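Long-range contacts in Lysine/ornithine decarboxylase (Selenomonas ruminantium, PDB 5GJO), which decarboxylates L-lysine and L-ornithine to cadaverine and putrescine with similar efficiency, as a homodimer that uses pyridoxal 5'-phosphate as cofactor: residues N142-V147 with V181-S187; Y35-R39 with T255-M261; L186-E192 with M236-I240; V136-V140 with C178-G182. The protein carries 2 engineered substitutions. All coordinates share one frame. Residues are numbered along the deposited sequence.

Interaction 1. Residues N142-V147 with V181-S187; sequences NNKALV and VGSQSLS. With PLP (pyridoxal-5'-phosphate), chain H; SO4 (sulfate ion), chain C.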
# COMPACT_ATOMS: atom_id res chain seq x y z
N ASN A 142 -18.05 -11.60 17.08
CA ASN A 142 -16.76 -12.26 17.25
C ASN A 142 -15.83 -11.42 18.11
O ASN A 142 -15.49 -10.34 17.72
CB ASN A 142 -16.09 -12.57 15.91
CG ASN A 142 -14.94 -13.56 16.04
OD1 ASN A 142 -14.52 -13.88 17.12
ND2 ASN A 142 -14.46 -14.07 14.92
N ASN A 143 -15.60 -12.01 19.29
CA ASN A 143 -14.74 -11.30 20.22
C ASN A 143 -13.26 -11.55 19.99
O ASN A 143 -12.44 -10.95 20.70
CB ASN A 143 -15.04 -11.73 21.66
CG ASN A 143 -16.38 -11.23 22.16
OD1 ASN A 143 -16.89 -10.21 21.69
ND2 ASN A 143 -16.95 -11.96 23.09
N LYS A 144 -12.90 -12.45 19.04
CA LYS A 144 -11.51 -12.73 18.77
C LYS A 144 -11.11 -12.65 17.29
O LYS A 144 -10.43 -13.49 16.79
CB LYS A 144 -11.16 -14.11 19.32
CG LYS A 144 -11.47 -14.32 20.78
CD LYS A 144 -11.09 -15.72 21.19
CE LYS A 144 -11.44 -16.00 22.63
NZ LYS A 144 -10.84 -17.30 23.00
N ALA A 145 -11.51 -11.57 16.63
CA ALA A 145 -11.16 -11.40 15.24
C ALA A 145 -10.15 -10.28 15.13
O ALA A 145 -10.32 -9.25 15.71
CB ALA A 145 -12.39 -11.04 14.43
N LEU A 146 -9.07 -10.50 14.40
CA LEU A 146 -8.10 -9.42 14.20
C LEU A 146 -8.64 -8.29 13.37
O LEU A 146 -8.32 -7.14 13.66
CB LEU A 146 -6.87 -9.97 13.53
CG LEU A 146 -5.65 -9.01 13.40
CD1 LEU A 146 -5.09 -8.68 14.77
CD2 LEU A 146 -4.59 -9.61 12.48
N VAL A 147 -9.45 -8.64 12.37
CA VAL A 147 -10.04 -7.72 11.43
C VAL A 147 -11.55 -7.87 11.61
O VAL A 147 -12.15 -8.95 11.32
CB VAL A 147 -9.62 -8.01 9.99
CG1 VAL A 147 -10.24 -7.00 9.04
CG2 VAL A 147 -8.10 -7.97 9.78
N VAL A 181 -17.04 -14.20 9.99
CA VAL A 181 -16.84 -13.94 11.43
C VAL A 181 -15.76 -12.87 11.72
O VAL A 181 -15.66 -12.33 12.85
CB VAL A 181 -16.55 -15.20 12.24
CG1 VAL A 181 -17.66 -16.22 12.18
CG2 VAL A 181 -15.21 -15.81 11.93
N GLY A 182 -14.98 -12.59 10.69
CA GLY A 182 -13.84 -11.69 10.77
C GLY A 182 -12.53 -12.42 10.46
O GLY A 182 -12.49 -13.61 10.51
N SER A 183 -11.51 -11.66 10.09
CA SER A 183 -10.23 -12.26 9.70
C SER A 183 -9.33 -12.59 10.88
O SER A 183 -9.32 -11.91 11.87
CB SER A 183 -9.49 -11.42 8.66
OG SER A 183 -8.54 -12.20 7.97
N GLN A 184 -8.56 -13.66 10.72
CA GLN A 184 -7.72 -14.16 11.78
C GLN A 184 -8.54 -14.38 13.03
O GLN A 184 -8.34 -13.73 14.01
CB GLN A 184 -6.51 -13.26 12.05
CG GLN A 184 -5.55 -13.84 13.07
CD GLN A 184 -4.65 -14.94 12.52
OE1 GLN A 184 -4.82 -15.39 11.42
NE2 GLN A 184 -3.68 -15.36 13.32
N SER A 185 -9.53 -15.25 12.93
CA SER A 185 -10.38 -15.55 14.05
C SER A 185 -9.73 -16.62 14.92
O SER A 185 -9.38 -17.67 14.45
CB SER A 185 -11.74 -16.04 13.57
OG SER A 185 -12.52 -16.46 14.64
N LEU A 186 -9.58 -16.31 16.19
CA LEU A 186 -9.12 -17.28 17.16
C LEU A 186 -10.30 -17.90 17.90
O LEU A 186 -10.11 -18.65 18.81
CB LEU A 186 -8.10 -16.67 18.13
CG LEU A 186 -6.94 -15.90 17.46
CD1 LEU A 186 -5.96 -15.32 18.44
CD2 LEU A 186 -6.22 -16.80 16.48
N SER A 187 -11.52 -17.57 17.47
CA SER A 187 -12.75 -18.13 18.04
C SER A 187 -13.37 -19.17 17.14
O SER A 187 -13.53 -18.95 15.97
CB SER A 187 -13.80 -17.02 18.32
OG SER A 187 -15.04 -17.59 18.77
N1 PLP H . -14.45 -13.93 1.79
C2 PLP H . -14.82 -12.64 2.00
C2A PLP H . -16.15 -12.15 1.50
C3 PLP H . -13.92 -11.71 2.72
O3 PLP H . -14.27 -10.41 2.94
C4 PLP H . -12.62 -12.25 3.19
C4A PLP H . -11.65 -11.40 3.92
O4A PLP H . -11.68 -10.19 3.78
C5 PLP H . -12.34 -13.67 2.90
C6 PLP H . -13.28 -14.43 2.21
C5A PLP H . -11.04 -14.30 3.35
O4P PLP H . -10.85 -14.06 4.74
P PLP H . -9.66 -14.79 5.55
O1P PLP H . -10.01 -16.26 5.44
O2P PLP H . -9.76 -14.23 6.94
O3P PLP H . -8.41 -14.40 4.80
S SO4 C . -13.93 -19.46 21.64
O1 SO4 C . -14.05 -20.47 20.54
O2 SO4 C . -14.46 -20.01 22.87
O3 SO4 C . -12.45 -19.32 21.76
O4 SO4 C . -14.53 -18.14 21.31
O HOH W 1 -8.67 -18.44 21.37
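Val181 opens the second segment by offering its carbonyl O to Asn142 ND2 (3.0 Å). Gly182 follows with positive phi; a CB there would collide with Ala145 CB and Val147 O, so the close approach of the chains depends on glycine. Ser183 N then donates to Val147 O (3.0 Å), an antiparallel hydrogen-bonded pair, while Ser183 O faces both Leu146 N and Val147 N at 2.9 and 3.3 Å through weak bonds: a classic beta bulge. The side chain of Ser183 leaves the pairing for the cofactor, its OG donating to PLP O2P (2.6 Å). At Gln184 the chain turns a corner; its O takes a second, weak bond from Leu146 N (3.3 Å), and its side-chain NE2 donates to the carbonyl O of Val223. Ser185 OG accepts from Asn142 ND2 (3.1 Å), and Asn142 OD1 in turn receives Lys144 N (2.9 Å) in an Asx turn. Leu186 N donates to Lys144 O (3.0 Å). Ser187 packs its CB against Asn142 OD1 at 3.4 Å, and its OG and Lys144 NZ both bind a sulfate, probably from the crystallisation liquor. Two loops that follow neighbouring barrel strands are thus paired at the rim of the phosphate-binding site of a PLP-binding TIM-type barrel.

Interaction 2. Residues Y35-R39 with T255-M261; sequences YQFMR and TEPGRYM. With PLP (pyridoxal-5'-phosphate), chain H.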
# COMPACT_ATOMS: atom_id res chain seq x y z
N TYR A 35 -5.32 -27.18 1.07
CA TYR A 35 -6.62 -27.43 0.51
C TYR A 35 -7.10 -28.80 0.97
O TYR A 35 -8.23 -28.96 1.41
CB TYR A 35 -6.54 -27.35 -1.04
CG TYR A 35 -7.86 -27.46 -1.70
CD1 TYR A 35 -8.67 -26.33 -1.90
CD2 TYR A 35 -8.37 -28.70 -2.06
CE1 TYR A 35 -9.89 -26.43 -2.52
CE2 TYR A 35 -9.61 -28.82 -2.67
CZ TYR A 35 -10.37 -27.69 -2.89
OH TYR A 35 -11.62 -27.74 -3.51
N GLN A 36 -6.27 -29.80 0.85
CA GLN A 36 -6.70 -31.15 1.26
C GLN A 36 -6.99 -31.28 2.73
O GLN A 36 -7.90 -32.01 3.09
CB GLN A 36 -5.69 -32.22 0.83
CG GLN A 36 -5.63 -32.34 -0.70
CD GLN A 36 -7.00 -32.56 -1.47
OE1 GLN A 36 -8.04 -33.02 -0.93
NE2 GLN A 36 -6.98 -32.20 -2.75
N PHE A 37 -6.23 -30.63 3.59
CA PHE A 37 -6.50 -30.63 5.00
C PHE A 37 -7.91 -30.06 5.27
O PHE A 37 -8.62 -30.57 6.10
CB PHE A 37 -5.45 -29.78 5.70
CG PHE A 37 -5.56 -29.68 7.20
CD1 PHE A 37 -6.32 -28.70 7.76
CD2 PHE A 37 -4.80 -30.51 8.03
CE1 PHE A 37 -6.39 -28.55 9.14
CE2 PHE A 37 -4.83 -30.34 9.41
CZ PHE A 37 -5.63 -29.35 9.96
N MET A 38 -8.26 -28.98 4.60
CA MET A 38 -9.61 -28.37 4.78
C MET A 38 -10.70 -29.33 4.28
O MET A 38 -11.73 -29.48 4.90
CB MET A 38 -9.74 -27.00 4.09
CG MET A 38 -11.09 -26.40 4.30
SD MET A 38 -11.06 -24.62 3.86
CE MET A 38 -10.36 -24.05 5.36
N ARG A 39 -10.48 -29.98 3.16
CA ARG A 39 -11.40 -31.03 2.66
C ARG A 39 -11.56 -32.18 3.63
O ARG A 39 -12.68 -32.70 3.75
CB ARG A 39 -10.98 -31.51 1.24
CG ARG A 39 -11.03 -30.50 0.11
CD ARG A 39 -12.37 -29.74 -0.01
NE ARG A 39 -13.42 -30.68 -0.39
CZ ARG A 39 -14.60 -30.85 0.19
NH1 ARG A 39 -15.43 -31.76 -0.35
NH2 ARG A 39 -15.02 -30.12 1.22
N THR A 255 -17.54 -22.41 2.07
CA THR A 255 -16.62 -21.55 2.84
C THR A 255 -15.78 -20.73 1.90
O THR A 255 -15.52 -21.14 0.79
CB THR A 255 -15.80 -22.43 3.85
OG1 THR A 255 -14.94 -21.56 4.66
CG2 THR A 255 -14.97 -23.52 3.09
N GLU A 256 -15.27 -19.62 2.38
CA GLU A 256 -14.52 -18.64 1.63
C GLU A 256 -13.16 -18.38 2.31
O GLU A 256 -12.83 -17.23 2.64
CB GLU A 256 -15.29 -17.30 1.43
CG GLU A 256 -16.59 -17.45 0.67
CD GLU A 256 -17.35 -16.14 0.42
OE1 GLU A 256 -16.71 -15.09 0.63
OE2 GLU A 256 -18.57 -16.19 -0.00
N PRO A 257 -12.33 -19.40 2.53
CA PRO A 257 -11.02 -19.15 3.11
C PRO A 257 -10.13 -18.33 2.17
O PRO A 257 -10.02 -18.64 0.96
CB PRO A 257 -10.43 -20.56 3.28
CG PRO A 257 -11.06 -21.29 2.08
CD PRO A 257 -12.50 -20.83 2.26
N GLY A 258 -9.48 -17.28 2.72
CA GLY A 258 -8.43 -16.55 2.04
C GLY A 258 -7.07 -16.84 2.72
O GLY A 258 -6.27 -17.62 2.21
N ARG A 259 -6.85 -16.21 3.88
CA ARG A 259 -5.54 -16.23 4.58
C ARG A 259 -4.94 -17.61 4.71
O ARG A 259 -3.74 -17.83 4.52
CB ARG A 259 -5.70 -15.62 5.99
CG ARG A 259 -4.37 -15.28 6.64
CD ARG A 259 -4.65 -14.87 8.08
NE ARG A 259 -5.42 -13.64 8.19
CZ ARG A 259 -4.96 -12.41 8.05
NH1 ARG A 259 -3.68 -12.16 7.82
NH2 ARG A 259 -5.81 -11.39 8.22
N TYR A 260 -5.79 -18.55 5.07
CA TYR A 260 -5.35 -19.88 5.43
C TYR A 260 -4.71 -20.62 4.23
O TYR A 260 -3.79 -21.37 4.41
CB TYR A 260 -6.52 -20.70 6.04
CG TYR A 260 -6.32 -22.19 5.97
CD1 TYR A 260 -5.62 -22.87 6.94
CD2 TYR A 260 -6.76 -22.90 4.88
CE1 TYR A 260 -5.40 -24.23 6.84
CE2 TYR A 260 -6.54 -24.26 4.78
CZ TYR A 260 -5.87 -24.93 5.76
OH TYR A 260 -5.65 -26.27 5.63
N MET A 261 -5.25 -20.44 3.04
CA MET A 261 -4.90 -21.32 1.93
C MET A 261 -3.41 -21.18 1.58
O MET A 261 -2.77 -22.21 1.36
CB MET A 261 -5.78 -21.05 0.71
CG MET A 261 -5.82 -22.18 -0.30
SD MET A 261 -6.48 -23.69 0.42
CE MET A 261 -8.21 -23.29 0.66
N1 PLP H . -14.45 -13.93 1.79
C2 PLP H . -14.82 -12.64 2.00
C2A PLP H . -16.15 -12.15 1.50
C3 PLP H . -13.92 -11.71 2.72
O3 PLP H . -14.27 -10.41 2.94
C4 PLP H . -12.62 -12.25 3.19
C4A PLP H . -11.65 -11.40 3.92
O4A PLP H . -11.68 -10.19 3.78
C5 PLP H . -12.34 -13.67 2.90
C6 PLP H . -13.28 -14.43 2.21
C5A PLP H . -11.04 -14.30 3.35
O4P PLP H . -10.85 -14.06 4.74
P PLP H . -9.66 -14.79 5.55
O1P PLP H . -10.01 -16.26 5.44
O2P PLP H . -9.76 -14.23 6.94
O3P PLP H . -8.41 -14.40 4.80
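This is a buried, apolar helix-to-loop contact in the PLP-binding barrel, where helix 28-41 on the outside packs against the end of strand 252-255 and the short helix 259-263 that follows it. Met38 is at the centre of the contact: its SD lies 3.8 Å from Pro257 CG and 4.1 Å from Thr255 CG2, and its CE is 3.8 Å from Tyr260 CD2. Met38 SD also lies 5.5 Å from the centroid of the Tyr260 ring, obliquely, a Met-aromatic contact. Met261 makes a second one, its SD 3.7 Å from Tyr35 CA and at the edge of the Tyr35 ring, 5.4 Å from the centroid. Phe37 CD1 meets Tyr260 OH at 3.3 Å, a hydroxyl bonded to the carbonyl of Asn34. While the side chains of Pro257, Tyr260 and Met261 pack on the helix, the backbone of this segment serves the cofactor: Gly258 N donates to PLP O1P (3.0 Å) and Arg259 N to PLP O3P (2.6 Å). A phosphate held by backbone amides at the start of a short helix after a barrel strand is the phosphate-binding arrangement of PLP-dependent TIM-type barrels.

Interaction 3. Residues L186-E192 with M236-I240; sequences LSTAAYE and MMEAI. With SO4 (sulfate ion), chain C.
Residues 236-240 form one helical turn within helix 233-247. Leu186 (phi/psi -97/6°) is turn-like, Ser187 (-104/124°) extended and Thr188 (-79/-39°) near-helical, leading into helix 189-207. CA atoms come closest at Thr188-Met236 (5.7 Å) and Glu192-Ile240 (6.4 Å). The cross-contact is mainly apolar. Tyr191 (chi1 m, chi2 -90°) presents a ring face to Ile240 (m, t), whose CD1 sits 3.7 Å from the ring centroid and 17° off its normal, a CH-pi contact. Met236 (t, t, chi3 -94°) places CE 4.4 Å from Tyr191 CE2 and packs it against a carbonyl, 3.6 Å from Ser187 O. Thr188 (m) sets CG2 3.8 Å from Ala239 CB and OG1 3.5 Å from Met236 CG. Among polar links, a water donates to Glu192 OE1 (2.7 Å) and Ala239 O (2.8 Å). Ser187 OG accepts from Ala190 N (3.0 Å), capping the helix start, where a sulfate binds Ser187 OG (2.6 Å) and Ala189 N (2.9 Å). The contact joins two outer barrel helices, with strand 214-216 between them in sequence; Met237 turns to helix 28-41, and Tyr191 OH bonds to Gly219 O.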
# COMPACT_ATOMS: atom_id res chain seq x y z
N LEU A 186 -9.58 -16.31 16.19
CA LEU A 186 -9.12 -17.28 17.16
C LEU A 186 -10.30 -17.90 17.90
O LEU A 186 -10.11 -18.65 18.81
CB LEU A 186 -8.10 -16.67 18.13
CG LEU A 186 -6.94 -15.90 17.46
CD1 LEU A 186 -5.96 -15.32 18.44
CD2 LEU A 186 -6.22 -16.80 16.48
N SER A 187 -11.52 -17.57 17.47
CA SER A 187 -12.75 -18.13 18.04
C SER A 187 -13.37 -19.17 17.14
O SER A 187 -13.53 -18.95 15.97
CB SER A 187 -13.80 -17.02 18.32
OG SER A 187 -15.04 -17.59 18.77
N THR A 188 -13.57 -20.36 17.68
CA THR A 188 -14.43 -21.39 17.07
C THR A 188 -15.92 -21.12 17.34
O THR A 188 -16.81 -21.26 16.43
CB THR A 188 -14.02 -22.75 17.56
OG1 THR A 188 -12.68 -23.00 17.13
CG2 THR A 188 -14.91 -23.83 17.04
N ALA A 189 -16.21 -20.67 18.55
CA ALA A 189 -17.60 -20.36 18.95
C ALA A 189 -18.31 -19.36 18.06
O ALA A 189 -19.56 -19.44 17.88
CB ALA A 189 -17.65 -19.83 20.39
N ALA A 190 -17.58 -18.42 17.51
CA ALA A 190 -18.20 -17.45 16.64
C ALA A 190 -18.83 -18.15 15.44
O ALA A 190 -19.89 -17.79 15.02
CB ALA A 190 -17.19 -16.43 16.17
N TYR A 191 -18.15 -19.15 14.88
CA TYR A 191 -18.72 -19.92 13.80
C TYR A 191 -19.95 -20.70 14.28
O TYR A 191 -20.95 -20.74 13.62
CB TYR A 191 -17.70 -20.89 13.23
CG TYR A 191 -16.51 -20.25 12.56
CD1 TYR A 191 -16.53 -19.96 11.21
CD2 TYR A 191 -15.36 -19.99 13.26
CE1 TYR A 191 -15.45 -19.39 10.57
CE2 TYR A 191 -14.26 -19.43 12.64
CZ TYR A 191 -14.31 -19.13 11.28
OH TYR A 191 -13.23 -18.57 10.65
N GLU A 192 -19.85 -21.30 15.45
CA GLU A 192 -20.95 -22.11 15.97
C GLU A 192 -22.20 -21.29 16.22
O GLU A 192 -23.29 -21.71 15.93
CB GLU A 192 -20.51 -22.82 17.24
CG GLU A 192 -19.46 -23.87 16.99
CD GLU A 192 -18.88 -24.48 18.25
OE1 GLU A 192 -18.60 -25.67 18.24
OE2 GLU A 192 -18.68 -23.77 19.24
N MET A 236 -10.56 -26.82 15.39
CA MET A 236 -11.46 -25.75 14.88
C MET A 236 -12.31 -26.21 13.72
O MET A 236 -13.59 -26.06 13.72
CB MET A 236 -10.69 -24.49 14.50
CG MET A 236 -11.55 -23.41 13.85
SD MET A 236 -10.53 -21.97 13.40
CE MET A 236 -10.71 -20.88 14.82
N MET A 237 -11.67 -26.76 12.68
CA MET A 237 -12.40 -27.11 11.54
C MET A 237 -13.41 -28.28 11.84
O MET A 237 -14.56 -28.23 11.34
CB MET A 237 -11.47 -27.54 10.41
CG MET A 237 -10.69 -26.31 9.88
SD MET A 237 -9.74 -26.76 8.43
CE MET A 237 -8.71 -25.26 8.44
N GLU A 238 -13.00 -29.25 12.63
CA GLU A 238 -13.87 -30.37 12.94
C GLU A 238 -15.11 -29.90 13.69
O GLU A 238 -16.18 -30.40 13.47
CB GLU A 238 -13.15 -31.43 13.76
CG GLU A 238 -12.00 -32.12 13.05
CD GLU A 238 -12.43 -33.32 12.23
OE1 GLU A 238 -13.60 -33.70 12.31
OE2 GLU A 238 -11.59 -33.87 11.49
N ALA A 239 -14.94 -28.95 14.60
CA ALA A 239 -16.05 -28.38 15.42
C ALA A 239 -16.99 -27.60 14.53
O ALA A 239 -18.23 -27.74 14.68
CB ALA A 239 -15.52 -27.50 16.51
N ILE A 240 -16.48 -26.87 13.57
CA ILE A 240 -17.35 -26.19 12.58
C ILE A 240 -18.12 -27.25 11.78
O ILE A 240 -19.37 -27.17 11.57
CB ILE A 240 -16.56 -25.24 11.75
CG1 ILE A 240 -15.99 -24.09 12.56
CG2 ILE A 240 -17.36 -24.64 10.62
CD1 ILE A 240 -14.88 -23.32 11.87
S SO4 C . -13.93 -19.46 21.64
O1 SO4 C . -14.05 -20.47 20.54
O2 SO4 C . -14.46 -20.01 22.87
O3 SO4 C . -12.45 -19.32 21.76
O4 SO4 C . -14.53 -18.14 21.31
O HOH W 2 -19.29 -28.09 17.20

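Interaction 4. Residues V136-V140 with C178-G182; sequences VRIAV and CFHVG. With PLP (pyridoxal-5'-phosphate), chain H.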
# COMPACT_ATOMS: atom_id res chain seq x y z
N VAL A 136 -27.75 -13.36 1.35
CA VAL A 136 -27.75 -12.17 2.13
C VAL A 136 -26.71 -12.39 3.25
O VAL A 136 -26.69 -13.44 3.84
CB VAL A 136 -29.12 -11.82 2.75
CG1 VAL A 136 -29.64 -12.84 3.68
CG2 VAL A 136 -29.05 -10.45 3.45
N ARG A 137 -25.90 -11.36 3.48
CA ARG A 137 -24.82 -11.47 4.49
C ARG A 137 -25.35 -10.83 5.76
O ARG A 137 -25.72 -9.61 5.74
CB ARG A 137 -23.64 -10.65 4.05
CG ARG A 137 -22.45 -10.81 5.01
CD ARG A 137 -21.24 -10.17 4.39
NE ARG A 137 -20.14 -10.03 5.32
CZ ARG A 137 -18.93 -9.62 4.93
NH1 ARG A 137 -18.61 -9.52 3.64
NH2 ARG A 137 -17.97 -9.40 5.86
N ILE A 138 -25.33 -11.60 6.81
CA ILE A 138 -25.71 -11.14 8.15
C ILE A 138 -24.49 -10.74 8.99
O ILE A 138 -23.43 -11.37 8.90
CB ILE A 138 -26.52 -12.20 8.94
CG1 ILE A 138 -25.82 -13.56 9.08
CG2 ILE A 138 -27.90 -12.36 8.29
CD1 ILE A 138 -26.46 -14.55 10.01
N ALA A 139 -24.70 -9.73 9.81
CA ALA A 139 -23.74 -9.29 10.78
C ALA A 139 -23.75 -10.25 11.97
O ALA A 139 -24.79 -10.52 12.55
CB ALA A 139 -24.05 -7.83 11.18
N VAL A 140 -22.57 -10.74 12.34
CA VAL A 140 -22.36 -11.68 13.39
C VAL A 140 -21.30 -11.21 14.39
O VAL A 140 -20.55 -10.27 14.12
CB VAL A 140 -22.07 -13.07 12.82
CG1 VAL A 140 -23.21 -13.50 11.93
CG2 VAL A 140 -20.71 -13.13 12.11
N CYS A 178 -25.18 -15.90 4.10
CA CYS A 178 -23.74 -15.93 4.36
C CYS A 178 -23.35 -15.04 5.53
O CYS A 178 -24.08 -14.17 5.98
CB CYS A 178 -22.94 -15.48 3.09
SG CYS A 178 -23.07 -13.81 2.56
N PHE A 179 -22.14 -15.28 5.99
CA PHE A 179 -21.57 -14.52 7.07
C PHE A 179 -20.03 -14.65 7.00
O PHE A 179 -19.48 -15.58 6.33
CB PHE A 179 -22.09 -14.88 8.45
CG PHE A 179 -21.88 -16.31 8.84
CD1 PHE A 179 -20.68 -16.75 9.35
CD2 PHE A 179 -22.86 -17.21 8.71
CE1 PHE A 179 -20.47 -18.04 9.73
CE2 PHE A 179 -22.68 -18.53 9.07
CZ PHE A 179 -21.48 -18.96 9.61
N HIS A 180 -19.37 -13.66 7.61
CA HIS A 180 -17.89 -13.77 7.80
C HIS A 180 -17.67 -13.33 9.25
O HIS A 180 -18.08 -12.23 9.64
CB HIS A 180 -17.14 -12.93 6.82
CG HIS A 180 -15.71 -13.31 6.68
ND1 HIS A 180 -14.90 -13.47 7.78
CD2 HIS A 180 -14.93 -13.57 5.60
CE1 HIS A 180 -13.66 -13.75 7.39
NE2 HIS A 180 -13.65 -13.82 6.08
N VAL A 181 -17.04 -14.20 9.99
CA VAL A 181 -16.84 -13.94 11.43
C VAL A 181 -15.76 -12.87 11.72
O VAL A 181 -15.66 -12.33 12.85
CB VAL A 181 -16.55 -15.20 12.24
CG1 VAL A 181 -17.66 -16.22 12.18
CG2 VAL A 181 -15.21 -15.81 11.93
N GLY A 182 -14.98 -12.59 10.69
CA GLY A 182 -13.84 -11.69 10.77
C GLY A 182 -12.53 -12.42 10.46
O GLY A 182 -12.49 -13.61 10.51
N1 PLP H . -14.45 -13.93 1.79
C2 PLP H . -14.82 -12.64 2.00
C2A PLP H . -16.15 -12.15 1.50
C3 PLP H . -13.92 -11.71 2.72
O3 PLP H . -14.27 -10.41 2.94
C4 PLP H . -12.62 -12.25 3.19
C4A PLP H . -11.65 -11.40 3.92
O4A PLP H . -11.68 -10.19 3.78
C5 PLP H . -12.34 -13.67 2.90
C6 PLP H . -13.28 -14.43 2.21
C5A PLP H . -11.04 -14.30 3.35
O4P PLP H . -10.85 -14.06 4.74
P PLP H . -9.66 -14.79 5.55
O1P PLP H . -10.01 -16.26 5.44
O2P PLP H . -9.76 -14.23 6.94
O3P PLP H . -8.41 -14.40 4.80
O HOH W 3 -20.78 -11.18 8.25
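Two neighbouring parallel strands run on side by side into their loops, the touching parts 21° apart in direction. They pair through the parallel bridge Arg137-Cys178: Cys178 N donates to Val136 O (2.9 Å) and Ile138 N to Cys178 O (3.0 Å). With side chains on the same face, Cys178 SG nestles 3.5 Å from Arg137 CB. The arginine, all-t along its chain, then runs out alongside the second segment, passing Phe179 CA at 4.3 Å from CG and laying one face of its guanidinium over His180 CB, 3.8 Å from NH2, which also bonds to the carbonyl of Leu149. Beyond the bridge the chains part, and a water fills the gap, accepting from Arg137 NE (3.2 Å) and His180 N (2.9 Å) and lying 2.7 Å from Ile138 O. Farther on, Val140 is the bump that closes the widening space: CG1 rests 3.9 Å from Phe179 CB, while CG2 touches His180 O at 3.7 Å and Val181 CA at 4.0 Å. Ile138 CG1 adds to the Phe179 side, 4.0 Å from CB. His180 is held by Gly182 N, which donates to its ND1 (3.0 Å), and so presents NE2 to PLP O4P (3.1 Å). The pair belongs to the parallel barrel sheet, between strands 113-116 and 214-216; helix 189-207 packs on Ile138, Val140 and Phe179, and helix 160-169 on Val136 and Ile138.

How the interactions relate
All four contacts belong to the PLP-binding barrel, their centres 11 to 18 Å apart. Interaction 2 spans the longest sequence range, joining an early helix to the last barrel strand, and the other three fall within it. Interactions 4 and 1 follow the same two neighbouring strands outward, first in the sheet and then in their loops, sharing Val181 and Gly182; interaction 3 begins where interaction 1 ends, sharing Leu186 and Ser187. Met237 of interaction 3 packs on Phe37, Met38 and Tyr260 of interaction 2, and Tyr191 touches Val181. Interactions 1, 2 and 4 converge on PLP, where Ser183 OG lies 2.9 Å from Arg259 NH2, so loops from separate strands together build the cofactor site.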